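Local coordinates for tailspike protein (Acinetobacter phage vB_ApiP_P1, PDB 6E1R) that probably binds and cleaves the capsular polysaccharide of its Acinetobacter host, as a trimeric hydrolase of the phage tail, at the interface of chains A and B. Numbering follows the deposited sequence. Chains: chain A/B, Tailspike protein.

The four contacts lie along the length of one A-B interface in a three-chain assembly, as expected for a tailspike trimer; distances run between the centres of their C-alpha atoms. Contact 1 lies toward the N-terminal end, where helix 94-107 of chain B ends beside chain A. Contact 4, about 49 Å away, follows the long run of short strands. Contacts 2 and 3, about 11 Å apart in the C-terminal domain, share A:Val486 and draw on strand 484-494 of both chains; they are about 78 Å and 81 Å from contact 1. Neighbouring chains are thus held at widely spaced levels of the spike.

Contact 1: the interface of chains A and B. Residues chain A 136-137, 139-140; chain B 105, 108, 128.
The ring of A:Phe140 takes the extended side chain of B:Lys108 on one face, with CE 3.6 Å from the ring centroid in a CH-pi contact, while B:Thr128 comes from the opposite side, under the CG/CD1 rim and not over the centre. This is a side-by-side junction between neighbouring chains of a trimeric phage tailspike, near the N-terminal end of the run of short strands typical of such proteins. The lysine follows the helix 94-107 of chain B. Its chain stays extended beyond CG, so that CG and CD pass the ring at its CG atom, CE lies over the centre, and the terminal amine NZ runs on over the same face to the CE2 rim, 3.6 Å from A:Phe140 CE2. That places a probably charged amine beside the aromatic face.

B:Thr128 fits between three residues of chain A. Its methyl CG2 lies 3.5 Å from A:Phe140 CD1 and also touches the amide end of A:Gln139, whose CD is 3.5 Å away. The glutamine chain bends at chi2 (-89°) and crosses the threonine at about a right angle. OG1 stands between the backbone N and the carbonyl carbon (chi1 69°), on the side of the phenylalanine. The backbone N of A:Ala137 donates to B:Thr128 O at 2.9 Å. The methyl CB of A:Ala137 packs against the threonine backbone, 3.7 Å from B:Thr128 CA.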
loop_
_atom_site.group_PDB
_atom_site.type_symbol
_atom_site.label_atom_id
_atom_site.label_comp_id
_atom_site.label_asym_id
_atom_site.label_seq_id
_atom_site.Cartn_x
_atom_site.Cartn_y
_atom_site.Cartn_z
ATOM N N GLY A 136 -2.850 17.299 26.445
ATOM C CA GLY A 136 -1.731 17.635 25.591
ATOM C C GLY A 136 -1.521 16.613 24.491
ATOM O O GLY A 136 -2.432 15.884 24.092
ATOM N N ALA A 137 -0.287 16.558 24.001
ATOM C CA ALA A 137 0.076 15.671 22.907
ATOM C C ALA A 137 0.804 14.440 23.430
ATOM O O ALA A 137 1.666 14.538 24.309
ATOM C CB ALA A 137 0.951 16.400 21.885
ATOM N N GLN A 139 2.196 11.801 25.330
ATOM C CA GLN A 139 2.275 11.318 26.706
ATOM C C GLN A 139 1.587 12.240 27.704
ATOM O O GLN A 139 1.280 11.799 28.816
ATOM C CB GLN A 139 3.732 11.106 27.129
ATOM C CG GLN A 139 4.536 12.378 27.333
ATOM C CD GLN A 139 5.215 12.852 26.068
ATOM O OE1 GLN A 139 4.714 12.642 24.964
ATOM N NE2 GLN A 139 6.369 13.490 26.222
ATOM N N PHE A 140 1.341 13.499 27.348
ATOM C CA PHE A 140 0.587 14.405 28.205
ATOM C C PHE A 140 -0.864 14.550 27.765
ATOM O O PHE A 140 -1.509 15.550 28.098
ATOM C CB PHE A 140 1.262 15.776 28.264
ATOM C CG PHE A 140 2.470 15.822 29.156
ATOM C CD1 PHE A 140 3.305 16.927 29.158
ATOM C CD2 PHE A 140 2.768 14.763 29.998
ATOM C CE1 PHE A 140 4.416 16.972 29.978
ATOM C CE2 PHE A 140 3.878 14.804 30.821
ATOM C CZ PHE A 140 4.702 15.910 30.810
ATOM N N THR B 105 1.131 23.742 27.558
ATOM C CA THR B 105 1.969 22.576 27.819
ATOM C C THR B 105 2.129 22.326 29.313
ATOM O O THR B 105 2.100 21.173 29.760
ATOM C CB THR B 105 3.334 22.744 27.153
ATOM O OG1 THR B 105 3.899 24.008 27.525
ATOM C CG2 THR B 105 3.199 22.672 25.637
ATOM N N LYS B 108 -1.048 20.854 30.499
ATOM C CA LYS B 108 -1.369 19.581 29.853
ATOM C C LYS B 108 -2.791 19.593 29.285
ATOM O O LYS B 108 -3.627 18.742 29.595
ATOM C CB LYS B 108 -1.159 18.412 30.821
ATOM C CG LYS B 108 0.293 18.213 31.222
ATOM C CD LYS B 108 0.465 17.003 32.123
ATOM C CE LYS B 108 1.811 17.037 32.831
ATOM N NZ LYS B 108 2.024 15.831 33.677
ATOM N N THR B 128 5.027 18.174 23.861
ATOM C CA THR B 128 3.641 17.764 24.093
ATOM C C THR B 128 2.640 18.867 23.763
ATOM O O THR B 128 1.511 18.853 24.266
ATOM C CB THR B 128 3.424 17.279 25.533
ATOM O OG1 THR B 128 3.541 18.384 26.437
ATOM C CG2 THR B 128 4.453 16.222 25.898
#

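Contact 2: the interface of chains A and B. Residues chain A 482, 484-486, 506-507; chain B 463-464, 491-494.
A small apolar centre forms where B:Thr492 faces A:Val486 and A:Gly507. Its methyl CG2 lies 3.7 Å from A:Gly507 CA, while B:Thr492 CB is 3.9 Å from A:Val486 CG1. The valine and threonine side chains run antiparallel, side by side, and the same CG1 comes near the carbonyl oxygen of B:Val491. Both side chains belong to strand 484-494 of their own chains, in the C-terminal domain of the tailspike.

Toward the rim, B:Val494 turns CG2 to the backbone of A:Ser484 and lays CG1 against the carbonyl of A:Thr482. A pair of hydroxyls follows: A:Ser484 OG and B:Thr492 OG1 are hydrogen bonded at 2.7 Å. Each oxygen is anti to its own backbone N (chi1 174° and -175°), which brings the two tips together. B:Thr492 OG1 also donates to B:Tyr464 O at 2.8 Å, in the carbonyl plane; with its proton used there, the serine would be the likely donor across the interface. At the outer edge, B:Ser463 OG lies 3.2 Å from A:Thr482 N and donates to A:Thr482 O at 3.0 Å, in the carbonyl plane and on a lone pair.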
loop_
_atom_site.group_PDB
_atom_site.type_symbol
_atom_site.label_atom_id
_atom_site.label_comp_id
_atom_site.label_asym_id
_atom_site.label_seq_id
_atom_site.Cartn_x
_atom_site.Cartn_y
_atom_site.Cartn_z
ATOM N N THR A 482 33.422 -40.835 -11.108
ATOM C CA THR A 482 32.276 -41.702 -11.351
ATOM C C THR A 482 32.230 -42.101 -12.821
ATOM O O THR A 482 32.348 -41.249 -13.708
ATOM C CB THR A 482 30.977 -41.000 -10.953
ATOM O OG1 THR A 482 30.973 -40.762 -9.540
ATOM C CG2 THR A 482 29.771 -41.853 -11.321
ATOM N N SER A 484 30.887 -42.624 -16.241
ATOM C CA SER A 484 29.832 -41.862 -16.891
ATOM C C SER A 484 29.775 -42.198 -18.373
ATOM O O SER A 484 30.775 -42.590 -18.981
ATOM C CB SER A 484 30.041 -40.350 -16.707
ATOM O OG SER A 484 29.091 -39.608 -17.453
ATOM N N ALA A 485 28.584 -42.043 -18.947
ATOM C CA ALA A 485 28.373 -42.233 -20.373
ATOM C C ALA A 485 27.200 -41.370 -20.809
ATOM O O ALA A 485 26.219 -41.228 -20.075
ATOM C CB ALA A 485 28.109 -43.704 -20.716
ATOM N N VAL A 486 27.306 -40.796 -22.005
ATOM C CA VAL A 486 26.277 -39.926 -22.557
ATOM C C VAL A 486 25.768 -40.541 -23.852
ATOM O O VAL A 486 26.537 -41.135 -24.615
ATOM C CB VAL A 486 26.793 -38.489 -22.790
ATOM C CG1 VAL A 486 27.179 -37.852 -21.469
ATOM C CG2 VAL A 486 27.971 -38.486 -23.747
ATOM N N ALA A 506 29.302 -41.274 -25.986
ATOM C CA ALA A 506 30.643 -40.986 -25.498
ATOM C C ALA A 506 30.779 -41.540 -24.088
ATOM O O ALA A 506 29.800 -41.618 -23.340
ATOM C CB ALA A 506 30.944 -39.483 -25.517
ATOM N N GLY A 507 31.999 -41.922 -23.738
ATOM C CA GLY A 507 32.284 -42.473 -22.430
ATOM C C GLY A 507 32.366 -43.986 -22.434
ATOM O O GLY A 507 32.611 -44.633 -23.456
ATOM N N SER B 463 31.869 -35.868 -12.268
ATOM C CA SER B 463 31.957 -36.243 -13.672
ATOM C C SER B 463 30.846 -35.553 -14.453
ATOM O O SER B 463 29.660 -35.766 -14.181
ATOM C CB SER B 463 31.861 -37.759 -13.818
ATOM O OG SER B 463 32.904 -38.407 -13.109
ATOM N N TYR B 464 31.228 -34.728 -15.420
ATOM C CA TYR B 464 30.256 -34.048 -16.257
ATOM C C TYR B 464 29.899 -34.902 -17.471
ATOM O O TYR B 464 30.549 -35.904 -17.775
ATOM C CB TYR B 464 30.782 -32.676 -16.686
ATOM C CG TYR B 464 32.175 -32.682 -17.271
ATOM C CD1 TYR B 464 32.387 -32.943 -18.618
ATOM C CD2 TYR B 464 33.278 -32.409 -16.474
ATOM C CE1 TYR B 464 33.665 -32.942 -19.154
ATOM C CE2 TYR B 464 34.556 -32.405 -16.999
ATOM C CZ TYR B 464 34.743 -32.671 -18.338
ATOM O OH TYR B 464 36.016 -32.666 -18.859
ATOM N N VAL B 491 30.330 -34.806 -24.814
ATOM C CA VAL B 491 31.450 -34.806 -23.884
ATOM C C VAL B 491 31.034 -35.454 -22.572
ATOM O O VAL B 491 29.870 -35.394 -22.163
ATOM C CB VAL B 491 31.993 -33.380 -23.629
ATOM C CG1 VAL B 491 32.549 -32.783 -24.911
ATOM C CG2 VAL B 491 30.909 -32.488 -23.041
ATOM N N THR B 492 32.003 -36.091 -21.921
ATOM C CA THR B 492 31.865 -36.635 -20.575
ATOM C C THR B 492 33.260 -36.979 -20.076
ATOM O O THR B 492 34.203 -37.094 -20.864
ATOM C CB THR B 492 30.955 -37.869 -20.533
ATOM O OG1 THR B 492 30.776 -38.282 -19.173
ATOM C CG2 THR B 492 31.566 -39.012 -21.326
ATOM N N SER B 493 33.385 -37.137 -18.760
ATOM C CA SER B 493 34.681 -37.400 -18.153
ATOM C C SER B 493 34.548 -38.438 -17.050
ATOM O O SER B 493 33.506 -38.546 -16.399
ATOM C CB SER B 493 35.303 -36.118 -17.579
ATOM O OG SER B 493 34.534 -35.618 -16.500
ATOM N N VAL B 494 35.617 -39.210 -16.858
ATOM C CA VAL B 494 35.729 -40.147 -15.744
ATOM C C VAL B 494 37.123 -39.999 -15.150
ATOM O O VAL B 494 38.074 -40.648 -15.601
ATOM C CB VAL B 494 35.463 -41.602 -16.175
ATOM C CG1 VAL B 494 35.547 -42.531 -14.971
ATOM C CG2 VAL B 494 34.107 -41.735 -16.853
#

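Contact 3: the interface of chains A and B. Residues chain A 469, 486, 488, 503-505; chain B 467, 488, 490, 503.
B:Leu490 and B:Ile503 form the apolar centre against chain A, joining strands of the C-terminal domains of adjacent tailspike subunits. The leucine sends CD1 to the backbone of strand 497-507 of chain A, 3.8 Å from A:Ser505 CA, and also touches A:Glu488 CB. Its other methyl, CD2, meets A:Leu469 CD1 at 3.9 Å, the two leucines lying alongside with their tips pointing opposite ways, while CB faces A:Val486 CG2. Beside them the isoleucines meet methyl to methyl, A:Ile503 CG2 to B:Ile503 CG2 at 3.5 Å, their side chains crossing at about a right angle. B:Ile503 CD1 reaches further, to 3.6 Å from A:Gly504 CA.

Polar groups border this centre. B:Arg467 NH1 forms a salt bridge with A:Glu488 OE1 at 2.6 Å, meeting the carboxylate on its syn side. The hydrogen bond is bent, 115° at H, and the guanidinium and carboxylate planes stand 74° apart, so the ion pair is not a flat, two-pronged one. A:Glu488 has CG anti to the backbone N (chi1 -174°) and bends at chi2, which turns the carboxylate toward the arginine. The same NH1 packs on A:Leu469 CB. A:Glu488 OE2 lies 4.1 Å from B:Glu488 OE2, a like-charged approach that the neighbouring arginine may temper.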
loop_
_atom_site.group_PDB
_atom_site.type_symbol
_atom_site.label_atom_id
_atom_site.label_comp_id
_atom_site.label_asym_id
_atom_site.label_seq_id
_atom_site.Cartn_x
_atom_site.Cartn_y
_atom_site.Cartn_z
ATOM N N LEU A 469 18.798 -36.667 -24.432
ATOM C CA LEU A 469 20.177 -36.704 -23.956
ATOM C C LEU A 469 20.190 -37.445 -22.625
ATOM O O LEU A 469 19.635 -36.960 -21.635
ATOM C CB LEU A 469 20.747 -35.296 -23.807
ATOM C CG LEU A 469 22.187 -35.197 -23.300
ATOM C CD1 LEU A 469 23.150 -35.894 -24.250
ATOM C CD2 LEU A 469 22.585 -33.742 -23.097
ATOM N N VAL A 486 27.306 -40.796 -22.005
ATOM C CA VAL A 486 26.277 -39.926 -22.557
ATOM C C VAL A 486 25.768 -40.541 -23.852
ATOM O O VAL A 486 26.537 -41.135 -24.615
ATOM C CB VAL A 486 26.793 -38.489 -22.790
ATOM C CG1 VAL A 486 27.179 -37.852 -21.469
ATOM C CG2 VAL A 486 27.971 -38.486 -23.747
ATOM N N GLU A 488 22.925 -39.818 -27.201
ATOM C CA GLU A 488 22.083 -38.884 -27.937
ATOM C C GLU A 488 21.087 -39.697 -28.753
ATOM O O GLU A 488 21.485 -40.456 -29.643
ATOM C CB GLU A 488 22.930 -37.989 -28.843
ATOM C CG GLU A 488 22.164 -36.876 -29.541
ATOM C CD GLU A 488 22.033 -35.629 -28.682
ATOM O OE1 GLU A 488 22.074 -35.745 -27.438
ATOM O OE2 GLU A 488 21.901 -34.526 -29.254
ATOM N N ILE A 503 21.958 -41.215 -32.085
ATOM C CA ILE A 503 22.747 -40.289 -32.889
ATOM C C ILE A 503 24.229 -40.416 -32.557
ATOM O O ILE A 503 25.089 -40.320 -33.442
ATOM C CB ILE A 503 22.238 -38.851 -32.686
ATOM C CG1 ILE A 503 20.927 -38.625 -33.438
ATOM C CG2 ILE A 503 23.275 -37.845 -33.119
ATOM C CD1 ILE A 503 20.567 -37.160 -33.571
ATOM N N GLY A 504 24.553 -40.644 -31.289
ATOM C CA GLY A 504 25.944 -40.760 -30.895
ATOM C C GLY A 504 26.059 -41.147 -29.439
ATOM O O GLY A 504 25.061 -41.307 -28.732
ATOM N N SER A 505 27.305 -41.305 -29.000
ATOM C CA SER A 505 27.584 -41.692 -27.625
ATOM C C SER A 505 29.015 -41.306 -27.285
ATOM O O SER A 505 29.835 -41.043 -28.169
ATOM C CB SER A 505 27.367 -43.193 -27.406
ATOM O OG SER A 505 28.304 -43.957 -28.147
ATOM N N ARG B 467 26.067 -32.382 -24.131
ATOM C CA ARG B 467 26.356 -32.052 -25.519
ATOM C C ARG B 467 26.723 -30.578 -25.637
ATOM O O ARG B 467 26.252 -29.736 -24.866
ATOM C CB ARG B 467 25.176 -32.392 -26.446
ATOM C CG ARG B 467 24.028 -31.405 -26.438
ATOM C CD ARG B 467 23.048 -31.716 -27.562
ATOM N NE ARG B 467 21.680 -31.329 -27.230
ATOM C CZ ARG B 467 20.753 -32.173 -26.788
ATOM N NH1 ARG B 467 21.047 -33.456 -26.627
ATOM N NH2 ARG B 467 19.532 -31.737 -26.508
ATOM N N GLU B 488 28.917 -30.220 -33.423
ATOM C CA GLU B 488 28.082 -30.855 -32.409
ATOM C C GLU B 488 28.922 -31.898 -31.683
ATOM O O GLU B 488 29.389 -32.862 -32.302
ATOM C CB GLU B 488 26.842 -31.493 -33.034
ATOM C CG GLU B 488 25.857 -32.069 -32.027
ATOM C CD GLU B 488 24.885 -31.033 -31.490
ATOM O OE1 GLU B 488 25.225 -29.831 -31.486
ATOM O OE2 GLU B 488 23.775 -31.424 -31.069
ATOM N N LEU B 490 29.606 -34.429 -28.183
ATOM C CA LEU B 490 29.224 -35.120 -26.956
ATOM C C LEU B 490 30.450 -35.255 -26.063
ATOM O O LEU B 490 31.486 -35.763 -26.501
ATOM C CB LEU B 490 28.641 -36.502 -27.255
ATOM C CG LEU B 490 27.164 -36.580 -27.639
ATOM C CD1 LEU B 490 26.726 -38.030 -27.764
ATOM C CD2 LEU B 490 26.307 -35.844 -26.621
ATOM N N ILE B 503 29.702 -35.308 -32.958
ATOM C CA ILE B 503 28.480 -35.878 -33.510
ATOM C C ILE B 503 28.294 -35.453 -34.961
ATOM O O ILE B 503 27.841 -36.243 -35.800
ATOM C CB ILE B 503 27.283 -35.474 -32.631
ATOM C CG1 ILE B 503 27.292 -36.274 -31.326
ATOM C CG2 ILE B 503 25.981 -35.654 -33.372
ATOM C CD1 ILE B 503 27.691 -37.722 -31.503
#

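Contact 4: the interface of chains A and B. Residues chain A 405, 410, 412-415; chain B 386, 417-419.
B:Asn419 reaches across to chain A from strand 417-420 of the tailspike. Its CB packs 3.8 Å from A:Phe413 CA. With CG anti to the carbonyl carbon (chi1 -66°), the amide then stacks on the guanidinium of A:Arg405, the planes 22° apart and B:Asn419 CG 3.8 Å from A:Arg405 CZ. The amide oxygen OD1 lies near the same guanidinium, 4.1 Å from A:Arg405 NH1. At the tip, ND2 donates to A:Gly412 O at 2.9 Å, in its own amide plane and nearly along the C=O axis, while also lying over the rim of the guanidinium face.

The backbone of B:Asn419 is gripped as well. Its N donates to the side-chain oxygen A:Asn414 OD1 at 2.8 Å, and its O accepts from A:Asn414 N. A:Asn414 OD1 takes a second bond, from A:Arg405 NH1 at 2.6 Å in the guanidinium plane, so the arginine helps to fix the asparagine that pairs with the backbone of B:Asn419.

Next along the strand, B:Arg418 lays CD against A:Asn414 CG and points its guanidinium back into chain B, where NH1 and NH2 both hold B:Glu386 O. At the edge of the guanidinium that ends the extended chain of A:Arg405, NH2 donates to the hydroxyl B:Ser417 OG at 2.8 Å, tilted 22° from its plane.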
loop_
_atom_site.group_PDB
_atom_site.type_symbol
_atom_site.label_atom_id
_atom_site.label_comp_id
_atom_site.label_asym_id
_atom_site.label_seq_id
_atom_site.Cartn_x
_atom_site.Cartn_y
_atom_site.Cartn_z
ATOM N N ARG A 405 17.684 -14.315 -2.680
ATOM C CA ARG A 405 18.410 -13.288 -3.415
ATOM C C ARG A 405 18.329 -11.942 -2.706
ATOM O O ARG A 405 17.276 -11.553 -2.192
ATOM C CB ARG A 405 17.857 -13.159 -4.833
ATOM C CG ARG A 405 18.838 -12.560 -5.830
ATOM C CD ARG A 405 18.243 -12.524 -7.228
ATOM N NE ARG A 405 19.229 -12.158 -8.241
ATOM C CZ ARG A 405 18.928 -11.849 -9.498
ATOM N NH1 ARG A 405 17.663 -11.855 -9.900
ATOM N NH2 ARG A 405 19.888 -11.530 -10.354
ATOM N N PRO A 410 23.410 -11.608 -5.658
ATOM C CA PRO A 410 22.600 -11.882 -6.855
ATOM C C PRO A 410 22.495 -13.357 -7.194
ATOM O O PRO A 410 21.612 -13.731 -7.978
ATOM C CB PRO A 410 23.331 -11.108 -7.965
ATOM C CG PRO A 410 24.275 -10.177 -7.250
ATOM C CD PRO A 410 24.645 -10.881 -5.987
ATOM N N GLY A 412 21.394 -15.673 -5.417
ATOM C CA GLY A 412 20.208 -16.250 -4.825
ATOM C C GLY A 412 19.015 -16.199 -5.761
ATOM O O GLY A 412 19.068 -15.689 -6.880
ATOM N N PHE A 413 17.905 -16.750 -5.276
ATOM C CA PHE A 413 16.672 -16.834 -6.042
ATOM C C PHE A 413 15.697 -15.752 -5.599
ATOM O O PHE A 413 15.549 -15.487 -4.402
ATOM C CB PHE A 413 16.027 -18.213 -5.884
ATOM C CG PHE A 413 16.937 -19.350 -6.244
ATOM C CD1 PHE A 413 17.089 -19.743 -7.565
ATOM C CD2 PHE A 413 17.647 -20.025 -5.264
ATOM C CE1 PHE A 413 17.930 -20.785 -7.898
ATOM C CE2 PHE A 413 18.488 -21.071 -5.592
ATOM C CZ PHE A 413 18.630 -21.451 -6.911
ATOM N N ASN A 414 15.035 -15.122 -6.574
ATOM C CA ASN A 414 13.989 -14.162 -6.242
ATOM C C ASN A 414 12.745 -14.861 -5.717
ATOM O O ASN A 414 12.035 -14.308 -4.868
ATOM C CB ASN A 414 13.638 -13.311 -7.463
ATOM C CG ASN A 414 14.796 -12.458 -7.931
ATOM O OD1 ASN A 414 15.509 -12.819 -8.866
ATOM N ND2 ASN A 414 14.993 -11.318 -7.279
ATOM N N ALA A 415 12.470 -16.068 -6.201
ATOM C CA ALA A 415 11.294 -16.824 -5.796
ATOM C C ALA A 415 11.571 -18.299 -6.042
ATOM O O ALA A 415 12.563 -18.669 -6.674
ATOM C CB ALA A 415 10.045 -16.366 -6.552
ATOM N N GLU B 386 13.944 -2.951 -11.381
ATOM C CA GLU B 386 13.658 -4.179 -10.649
ATOM C C GLU B 386 12.394 -4.852 -11.166
ATOM O O GLU B 386 12.306 -6.086 -11.164
ATOM C CB GLU B 386 13.539 -3.890 -9.153
ATOM C CG GLU B 386 13.412 -5.134 -8.278
ATOM C CD GLU B 386 14.660 -6.002 -8.296
ATOM O OE1 GLU B 386 15.768 -5.456 -8.477
ATOM O OE2 GLU B 386 14.532 -7.234 -8.123
ATOM N N SER B 417 16.862 -9.062 -14.410
ATOM C CA SER B 417 17.158 -10.458 -14.127
ATOM C C SER B 417 16.212 -10.987 -13.059
ATOM O O SER B 417 15.740 -10.243 -12.196
ATOM C CB SER B 417 18.612 -10.643 -13.679
ATOM O OG SER B 417 18.851 -9.998 -12.441
ATOM N N ARG B 418 15.946 -12.291 -13.132
ATOM C CA ARG B 418 15.174 -13.017 -12.133
ATOM C C ARG B 418 15.747 -14.419 -12.002
ATOM O O ARG B 418 16.104 -15.043 -13.002
ATOM C CB ARG B 418 13.688 -13.097 -12.504
ATOM C CG ARG B 418 12.901 -11.831 -12.234
ATOM C CD ARG B 418 12.865 -11.507 -10.749
ATOM N NE ARG B 418 11.917 -10.436 -10.457
ATOM C CZ ARG B 418 12.190 -9.142 -10.589
ATOM N NH1 ARG B 418 13.387 -8.754 -11.007
ATOM N NH2 ARG B 418 11.266 -8.235 -10.303
ATOM N N ASN B 419 15.829 -14.912 -10.770
ATOM C CA ASN B 419 16.334 -16.253 -10.499
ATOM C C ASN B 419 15.257 -17.053 -9.782
ATOM O O ASN B 419 14.793 -16.653 -8.709
ATOM C CB ASN B 419 17.611 -16.200 -9.659
ATOM C CG ASN B 419 18.771 -15.560 -10.399
ATOM O OD1 ASN B 419 18.744 -15.424 -11.622
ATOM N ND2 ASN B 419 19.800 -15.164 -9.657
#